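Local structure of glutathione transferase gst1-6 (Anopheles dirus, 1V2A) at residues Val91-Gln94 with Arg95-Phe98; Ile100-Leu103 with Tyr104-Ile108; Ala179-Glu182 with Arg183-Glu187; Glu192-Ser195 with Lys196-Asp200. The protein probably catalyses the conjugation of glutathione to electrophilic halide compounds with release of the halide, working as a homodimeric detoxification enzyme. All coordinates share one frame; numbering follows the deposited sequence.

From the N terminus, the chain reaches the four contacts in series; none nests in or crosses another. Each joins adjoining segments within one helix, so it closes only helical turns and no long loop. Contacts 1 and 2 share helix 86-115, the first of the C-terminal domain, and meet where F98 O lies 3.0 Å from L103 N, a probable hydrogen bond; both also touch the second subunit. Contact 3 sits on helix 175-185 against helix 152-162, its centre about 19 Å from that of contact 1. Contact 4 lies on the next helix, 191-206, which turns back onto helix 13-22 of the thioredoxin-like domain; its centre is about 16 Å from that of contact 3.

Contact 1: residues Val91-Gln94 with Arg95-Phe98; sequences VVNQ and RLFF
The carbonyl oxygen N93 O is approached by three groups from the next turn of helix 86-115, in the C-terminal GST domain. F97 N gives it the regular i to i+4 bond at 3.1 Å (153°), and L96 N adds a weak, bent one at 3.1 Å (121°). The third group is the F97 ring: with its CG anti to the carbonyl carbon (chi1 -77°), the ring swings back so that CD1 comes within 3.0 Å of N93 O, which lies at the ring edge near its plane. One residue either way, L96 N bonds to V92 O at 2.9 Å and F98 N to Q94 O at 2.9 Å.

Side chains follow the same spacing. R95 runs alongside V91, and V91 CG1 lies over one guanidinium face, toward its rim, 3.7 Å from R95 NE. The charged end is held by helix 122-141 and the loop after it: NH2 forms a salt bridge with E141, NE bonds to A145 O, and F138 offers a cation-pi contact. At the dimer interface F97 stacks with F97 of the second subunit.

The guanidinium is thus balanced and fixed although R95 is buried near R142, a like charge that E141 probably offsets. Bonds at both NE and NH2 limit its rotation, with V91 CG1 over one face.

Contact 2: residues Ile100-Leu103 with Tyr104-Ile108; sequences IGTL and YKRII
T102 and R106 meet through complementary torsions: T102 puts CG2 anti to its own backbone N, while R106 turns CG anti to its carbonyl carbon (chi1 -66°) and then runs out extended from CG to NE. The two side chains therefore travel side by side, and the T102 methyl settles over the centre of one guanidinium face, 4.0 Å from R106 CZ. On its way out the arginine passes close to the threonine carbonyl, with R106 CG only 3.1 Å from T102 O. Its tip goes on to helix 122-141, where NH1 bonds to K127 O; T102 OG1 makes a weak bond with Q48 of the second subunit.

One residue along, L103 and I107 repeat the pairing in apolar form. L103 CD1 meets I107 CD1 at 4.0 Å, the two side chains lying alongside and pointing the same way, and I107 CG1 is pressed to 2.9 Å from L103 O, a tight fit.

The backbone is less regular. R106 N to T102 O, at 3.3 Å, and I107 N to L103 O, at 3.1 Å, are both weak bonds. The helix widens into a pi-type turn at 100-103, which includes both acceptor residues, and there I100 O lies 3.6 Å from K105 CB, five residues on.

I100 also touches the bound glutathione sulfonic acid. The widened turn lies where this first long helix of the all-helical C-terminal domain passes the glutathione site and the dimer interface, as in the GST fold.

Contact 3: residues Ala179-Glu182 with Arg183-Glu187; sequences AWLE and RVRAE
Backbone bonds come first, and they are regular: R183 N to A179 O, V184 N to W180 O at 3.1 Å, R185 N to L181 O at 3.1 Å and nearly straight (174°), and A186 N to E182 O at 2.9 Å, which continues the series to A186.

The apolar pair is W180 with V184. V184 CG2 sits over one face of the indole, near its rim and closest to NE1 at 3.4 Å, while the N-H itself bonds to D154 at the start of helix 152-162. D154 is probably the acidic member of the N-capping box found there in GSTs.

Two arginines fold back along the helix. R183, bent at chi3 (-68°), lays its guanidinium across the preceding turn, with NH2 3.7 Å from W180 CA; NE of the same group bonds to A143 O. R185 runs beside L181, whose CG lies over one guanidinium face, NH2 being 3.5 Å from L181 CB.

Only one charge pair spans the segments, and it is long: E182 OE1 lies at the guanidinium edge, 4.0 Å from R185 NH2, with the two planes turned 48° apart.

The result is an amphipathic alpha-helix with i to i+4 side-chain pairs, its W180 and V184 buried against helix 152-162 in the C-terminal GST domain.

Contact 4: residues Glu192-Ser195 with Lys196-Asp200; sequences EEFS and KQVAD
One face of the F194 ring carries the CG2 methyl of V198, which stands 4.0 Å from the ring centroid and 17° off the normal, a CH-pi contact between residues one turn apart on the amphipathic helix 191-206. V198 brings this branch over the ring by holding CG2 anti to its carbonyl carbon. The F194 side chain also packs on L7 and on I16 and L17 of helix 13-22, so the pair joins the C-terminal helix to the thioredoxin-like domain.

A second flat group is the carboxylate of E192. K196 NZ reaches its OE2 at 2.9 Å on the anti lone pair, the side turned away from the other oxygen, and so closes a salt bridge at the exposed surface. To get there the lysine curls back, bent at chi3 and chi4.

Backbone bonds of the i to i+4 kind follow: Q197 N to E193 O and V198 N to F194 O, both at 2.8 Å, and A199 N to S195 O at 3.0 Å. Q197 N is also shared weakly with F194 O.

E192 O has two donors on K196: the backbone N at 2.9 Å and NZ at 2.8 Å, arriving from opposite faces of the carbonyl plane, with NZ 44° out of it.

Contact 1: residues Val91-Gln94 with Arg95-Phe98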
# COMPACT_ATOMS: atom_id res chain seq x y z
N VAL B 91 -12.11 -6.80 -1.45
CA VAL B 91 -11.86 -6.91 -0.01
C VAL B 91 -10.40 -7.27 0.24
O VAL B 91 -9.74 -6.69 1.10
CB VAL B 91 -12.75 -7.98 0.64
CG1 VAL B 91 -12.74 -7.80 2.15
CG2 VAL B 91 -14.17 -7.89 0.10
N VAL B 92 -9.90 -8.23 -0.53
CA VAL B 92 -8.52 -8.67 -0.41
C VAL B 92 -7.63 -7.46 -0.66
O VAL B 92 -6.77 -7.12 0.16
CB VAL B 92 -8.19 -9.78 -1.44
CG1 VAL B 92 -6.77 -10.27 -1.26
CG2 VAL B 92 -9.16 -10.95 -1.27
N ASN B 93 -7.85 -6.80 -1.79
CA ASN B 93 -7.06 -5.61 -2.12
C ASN B 93 -7.12 -4.58 -1.02
O ASN B 93 -6.09 -4.03 -0.62
CB ASN B 93 -7.53 -4.98 -3.42
CG ASN B 93 -6.97 -5.67 -4.63
OD1 ASN B 93 -6.05 -6.48 -4.53
ND2 ASN B 93 -7.51 -5.36 -5.80
N GLN B 94 -8.32 -4.31 -0.52
CA GLN B 94 -8.48 -3.33 0.55
C GLN B 94 -7.72 -3.75 1.80
O GLN B 94 -7.03 -2.93 2.41
CB GLN B 94 -9.96 -3.12 0.87
CG GLN B 94 -10.19 -2.16 2.03
CD GLN B 94 -10.18 -2.86 3.38
OE1 GLN B 94 -9.39 -2.53 4.27
NE2 GLN B 94 -11.07 -3.84 3.54
N ARG B 95 -7.83 -5.02 2.18
CA ARG B 95 -7.14 -5.51 3.37
C ARG B 95 -5.62 -5.42 3.18
O ARG B 95 -4.88 -5.26 4.16
CB ARG B 95 -7.51 -6.97 3.67
CG ARG B 95 -9.00 -7.30 3.72
CD ARG B 95 -9.78 -6.59 4.81
NE ARG B 95 -10.89 -7.41 5.28
CZ ARG B 95 -12.05 -6.93 5.72
NH1 ARG B 95 -12.27 -5.62 5.75
NH2 ARG B 95 -12.99 -7.76 6.14
N LEU B 96 -5.15 -5.55 1.94
CA LEU B 96 -3.72 -5.46 1.67
C LEU B 96 -3.25 -4.02 1.86
O LEU B 96 -2.16 -3.79 2.38
CB LEU B 96 -3.39 -5.93 0.25
CG LEU B 96 -3.50 -7.42 -0.11
CD1 LEU B 96 -3.26 -7.61 -1.60
CD2 LEU B 96 -2.49 -8.23 0.69
N PHE B 97 -4.05 -3.05 1.43
CA PHE B 97 -3.68 -1.65 1.59
C PHE B 97 -3.85 -1.23 3.03
O PHE B 97 -3.26 -0.24 3.49
CB PHE B 97 -4.47 -0.76 0.63
CG PHE B 97 -3.95 -0.82 -0.79
CD1 PHE B 97 -4.49 -1.71 -1.71
CD2 PHE B 97 -2.87 -0.03 -1.18
CE1 PHE B 97 -3.97 -1.82 -3.00
CE2 PHE B 97 -2.34 -0.13 -2.46
CZ PHE B 97 -2.89 -1.03 -3.38
N PHE B 98 -4.65 -2.00 3.75
CA PHE B 98 -4.89 -1.78 5.17
C PHE B 98 -3.59 -2.19 5.88
O PHE B 98 -3.15 -1.54 6.83
CB PHE B 98 -6.03 -2.68 5.64
CG PHE B 98 -6.09 -2.86 7.13
CD1 PHE B 98 -6.53 -1.83 7.95
CD2 PHE B 98 -5.67 -4.05 7.72
CE1 PHE B 98 -6.56 -1.98 9.33
CE2 PHE B 98 -5.69 -4.21 9.09
CZ PHE B 98 -6.14 -3.18 9.90

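Contact 2: residues Ile100-Leu103 with Tyr104-Ile108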
# COMPACT_ATOMS: atom_id res chain seq x y z
N ILE B 100 -0.25 -2.52 4.59
CA ILE B 100 0.88 -1.66 4.36
C ILE B 100 0.70 -0.24 4.89
O ILE B 100 1.65 0.32 5.45
CB ILE B 100 1.24 -1.59 2.85
CG1 ILE B 100 2.59 -0.89 2.68
CG2 ILE B 100 0.17 -0.84 2.07
CD1 ILE B 100 3.06 -0.77 1.25
N GLY B 101 -0.49 0.32 4.72
CA GLY B 101 -0.74 1.68 5.16
C GLY B 101 -1.43 1.92 6.49
O GLY B 101 -1.55 3.07 6.92
N THR B 102 -1.90 0.88 7.16
CA THR B 102 -2.58 1.10 8.43
C THR B 102 -1.96 0.33 9.58
O THR B 102 -1.35 0.92 10.46
CB THR B 102 -4.07 0.73 8.35
OG1 THR B 102 -4.71 1.55 7.36
CG2 THR B 102 -4.75 0.95 9.70
N LEU B 103 -2.11 -0.99 9.55
CA LEU B 103 -1.61 -1.85 10.62
C LEU B 103 -0.10 -1.96 10.73
O LEU B 103 0.46 -1.67 11.78
CB LEU B 103 -2.22 -3.25 10.50
CG LEU B 103 -1.92 -4.26 11.62
CD1 LEU B 103 -2.02 -3.61 12.99
CD2 LEU B 103 -2.91 -5.40 11.52
N TYR B 104 0.56 -2.38 9.66
CA TYR B 104 2.01 -2.53 9.72
C TYR B 104 2.73 -1.19 9.85
O TYR B 104 3.81 -1.10 10.46
CB TYR B 104 2.53 -3.29 8.50
CG TYR B 104 3.96 -3.74 8.68
CD1 TYR B 104 4.31 -4.60 9.73
CD2 TYR B 104 4.98 -3.24 7.86
CE1 TYR B 104 5.65 -4.94 9.97
CE2 TYR B 104 6.32 -3.59 8.09
CZ TYR B 104 6.64 -4.43 9.15
OH TYR B 104 7.95 -4.76 9.39
N LYS B 105 2.13 -0.14 9.29
CA LYS B 105 2.72 1.19 9.35
C LYS B 105 2.80 1.68 10.79
O LYS B 105 3.80 2.27 11.20
CB LYS B 105 1.87 2.18 8.54
CG LYS B 105 2.12 3.67 8.82
CD LYS B 105 3.43 4.20 8.22
CE LYS B 105 4.66 3.65 8.94
NZ LYS B 105 5.96 4.17 8.41
N ARG B 106 1.74 1.43 11.54
CA ARG B 106 1.68 1.84 12.92
C ARG B 106 2.49 0.93 13.84
O ARG B 106 2.88 1.33 14.93
CB ARG B 106 0.21 1.92 13.37
CG ARG B 106 -0.55 3.02 12.63
CD ARG B 106 -2.03 2.99 12.94
NE ARG B 106 -2.78 3.89 12.06
CZ ARG B 106 -4.10 4.07 12.12
NH1 ARG B 106 -4.83 3.41 13.02
NH2 ARG B 106 -4.71 4.90 11.28
N ILE B 107 2.76 -0.30 13.39
CA ILE B 107 3.55 -1.23 14.19
C ILE B 107 5.02 -0.87 14.08
O ILE B 107 5.69 -0.63 15.07
CB ILE B 107 3.41 -2.70 13.71
CG1 ILE B 107 1.97 -3.18 13.81
CG2 ILE B 107 4.33 -3.59 14.53
CD1 ILE B 107 1.29 -2.80 15.10
N ILE B 108 5.50 -0.87 12.84
CA ILE B 108 6.88 -0.57 12.52
C ILE B 108 7.28 0.83 12.98
O ILE B 108 8.45 1.08 13.27
CB ILE B 108 7.11 -0.75 10.99
CG1 ILE B 108 8.15 -1.83 10.74
CG2 ILE B 108 7.50 0.58 10.35
CD1 ILE B 108 9.52 -1.50 11.25

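Contact 3: residues Ala179-Glu182 with Arg183-Glu187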
# COMPACT_ATOMS: atom_id res chain seq x y z
N ALA B 179 -7.49 -16.30 17.61
CA ALA B 179 -8.09 -17.46 16.96
C ALA B 179 -7.61 -17.52 15.51
O ALA B 179 -7.06 -18.53 15.07
CB ALA B 179 -9.61 -17.36 17.02
N TRP B 180 -7.83 -16.42 14.79
CA TRP B 180 -7.44 -16.28 13.39
C TRP B 180 -5.99 -16.68 13.16
O TRP B 180 -5.66 -17.27 12.13
CB TRP B 180 -7.67 -14.83 12.95
CG TRP B 180 -7.03 -14.47 11.64
CD1 TRP B 180 -7.43 -14.87 10.40
CD2 TRP B 180 -5.87 -13.65 11.44
NE1 TRP B 180 -6.60 -14.35 9.44
CE2 TRP B 180 -5.63 -13.60 10.06
CE3 TRP B 180 -5.02 -12.96 12.31
CZ2 TRP B 180 -4.56 -12.87 9.51
CZ3 TRP B 180 -3.96 -12.24 11.76
CH2 TRP B 180 -3.74 -12.20 10.38
N LEU B 181 -5.11 -16.34 14.11
CA LEU B 181 -3.69 -16.68 13.98
C LEU B 181 -3.49 -18.19 13.86
O LEU B 181 -2.80 -18.67 12.95
CB LEU B 181 -2.89 -16.19 15.20
CG LEU B 181 -2.28 -14.79 15.27
CD1 LEU B 181 -2.15 -14.19 13.88
CD2 LEU B 181 -3.11 -13.90 16.17
N GLU B 182 -4.09 -18.94 14.77
CA GLU B 182 -3.97 -20.40 14.78
C GLU B 182 -4.48 -20.98 13.46
O GLU B 182 -3.85 -21.88 12.88
CB GLU B 182 -4.75 -20.98 15.95
CG GLU B 182 -4.73 -20.11 17.21
CD GLU B 182 -3.37 -20.07 17.90
OE1 GLU B 182 -2.34 -19.88 17.21
OE2 GLU B 182 -3.34 -20.20 19.14
N ARG B 183 -5.62 -20.47 12.99
CA ARG B 183 -6.23 -20.94 11.75
C ARG B 183 -5.27 -20.82 10.57
O ARG B 183 -5.05 -21.79 9.84
CB ARG B 183 -7.49 -20.12 11.43
CG ARG B 183 -8.80 -20.79 11.82
CD ARG B 183 -10.00 -20.17 11.08
NE ARG B 183 -10.27 -18.80 11.52
CZ ARG B 183 -10.76 -18.49 12.71
NH1 ARG B 183 -11.04 -19.44 13.59
NH2 ARG B 183 -10.96 -17.22 13.03
N VAL B 184 -4.71 -19.63 10.38
CA VAL B 184 -3.81 -19.39 9.26
C VAL B 184 -2.53 -20.20 9.32
O VAL B 184 -2.14 -20.83 8.33
CB VAL B 184 -3.45 -17.89 9.17
CG1 VAL B 184 -2.41 -17.67 8.09
CG2 VAL B 184 -4.70 -17.10 8.88
N ARG B 185 -1.87 -20.20 10.47
CA ARG B 185 -0.62 -20.93 10.61
C ARG B 185 -0.85 -22.44 10.45
O ARG B 185 0.01 -23.15 9.92
CB ARG B 185 -0.00 -20.60 11.97
CG ARG B 185 -0.02 -19.10 12.20
CD ARG B 185 1.00 -18.62 13.20
NE ARG B 185 0.43 -18.26 14.47
CZ ARG B 185 0.92 -17.31 15.26
NH1 ARG B 185 1.99 -16.64 14.88
NH2 ARG B 185 0.33 -17.03 16.41
N ALA B 186 -2.01 -22.92 10.89
CA ALA B 186 -2.34 -24.33 10.77
C ALA B 186 -2.49 -24.66 9.29
O ALA B 186 -2.52 -25.82 8.91
CB ALA B 186 -3.64 -24.64 11.51
N GLU B 187 -2.58 -23.63 8.46
CA GLU B 187 -2.72 -23.85 7.02
C GLU B 187 -1.45 -23.53 6.25
O GLU B 187 -1.39 -23.73 5.03
CB GLU B 187 -3.91 -23.04 6.49
CG GLU B 187 -5.22 -23.36 7.22
CD GLU B 187 -6.44 -22.83 6.51
OE1 GLU B 187 -7.54 -22.86 7.12
OE2 GLU B 187 -6.32 -22.40 5.34

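Contact 4: residues Glu192-Ser195 with Lys196-Asp200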
# COMPACT_ATOMS: atom_id res chain seq x y z
N GLU B 192 5.62 -24.30 12.18
CA GLU B 192 6.50 -24.37 13.34
C GLU B 192 7.96 -24.36 12.90
O GLU B 192 8.81 -23.74 13.55
CB GLU B 192 6.21 -25.64 14.13
CG GLU B 192 6.62 -25.58 15.60
CD GLU B 192 5.78 -24.58 16.40
OE1 GLU B 192 4.54 -24.70 16.39
OE2 GLU B 192 6.37 -23.68 17.04
N GLU B 193 8.25 -25.03 11.79
CA GLU B 193 9.61 -25.08 11.28
C GLU B 193 10.04 -23.72 10.75
O GLU B 193 11.18 -23.31 10.92
CB GLU B 193 9.74 -26.13 10.17
CG GLU B 193 11.15 -26.27 9.65
CD GLU B 193 12.16 -26.52 10.76
OE1 GLU B 193 12.07 -27.59 11.41
OE2 GLU B 193 13.02 -25.64 11.00
N PHE B 194 9.10 -23.02 10.10
CA PHE B 194 9.37 -21.69 9.56
C PHE B 194 9.65 -20.78 10.74
O PHE B 194 10.68 -20.11 10.81
CB PHE B 194 8.15 -21.17 8.79
CG PHE B 194 8.25 -19.72 8.39
CD1 PHE B 194 9.18 -19.30 7.45
CD2 PHE B 194 7.43 -18.77 8.98
CE1 PHE B 194 9.30 -17.95 7.10
CE2 PHE B 194 7.54 -17.42 8.65
CZ PHE B 194 8.48 -17.02 7.70
N SER B 195 8.71 -20.78 11.68
CA SER B 195 8.82 -19.96 12.88
C SER B 195 10.15 -20.21 13.60
O SER B 195 10.78 -19.27 14.11
CB SER B 195 7.66 -20.27 13.81
OG SER B 195 7.70 -19.43 14.95
N LYS B 196 10.58 -21.47 13.65
CA LYS B 196 11.84 -21.81 14.29
C LYS B 196 13.01 -21.36 13.42
O LYS B 196 14.09 -21.04 13.92
CB LYS B 196 11.92 -23.31 14.56
CG LYS B 196 11.97 -23.65 16.04
CD LYS B 196 11.50 -25.08 16.35
CE LYS B 196 10.07 -25.31 15.86
NZ LYS B 196 9.15 -24.19 16.25
N GLN B 197 12.79 -21.32 12.11
CA GLN B 197 13.84 -20.88 11.22
C GLN B 197 14.01 -19.38 11.40
O GLN B 197 15.12 -18.85 11.29
CB GLN B 197 13.49 -21.20 9.77
CG GLN B 197 14.67 -21.00 8.84
CD GLN B 197 15.87 -21.81 9.28
OE1 GLN B 197 15.78 -23.02 9.44
NE2 GLN B 197 17.01 -21.15 9.47
N VAL B 198 12.90 -18.70 11.68
CA VAL B 198 12.95 -17.27 11.90
C VAL B 198 13.76 -17.04 13.16
O VAL B 198 14.72 -16.27 13.17
CB VAL B 198 11.54 -16.66 12.07
CG1 VAL B 198 11.66 -15.20 12.52
CG2 VAL B 198 10.78 -16.73 10.76
N ALA B 199 13.38 -17.75 14.22
CA ALA B 199 14.06 -17.65 15.51
C ALA B 199 15.57 -17.82 15.36
O ALA B 199 16.35 -17.01 15.84
CB ALA B 199 13.52 -18.71 16.47
N ASP B 200 15.98 -18.89 14.68
CA ASP B 200 17.39 -19.16 14.48
C ASP B 200 18.09 -18.01 13.78
O ASP B 200 19.14 -17.55 14.22
CB ASP B 200 17.58 -20.45 13.69
CG ASP B 200 17.15 -21.67 14.47
OD1 ASP B 200 16.72 -21.53 15.63
OD2 ASP B 200 17.24 -22.79 13.91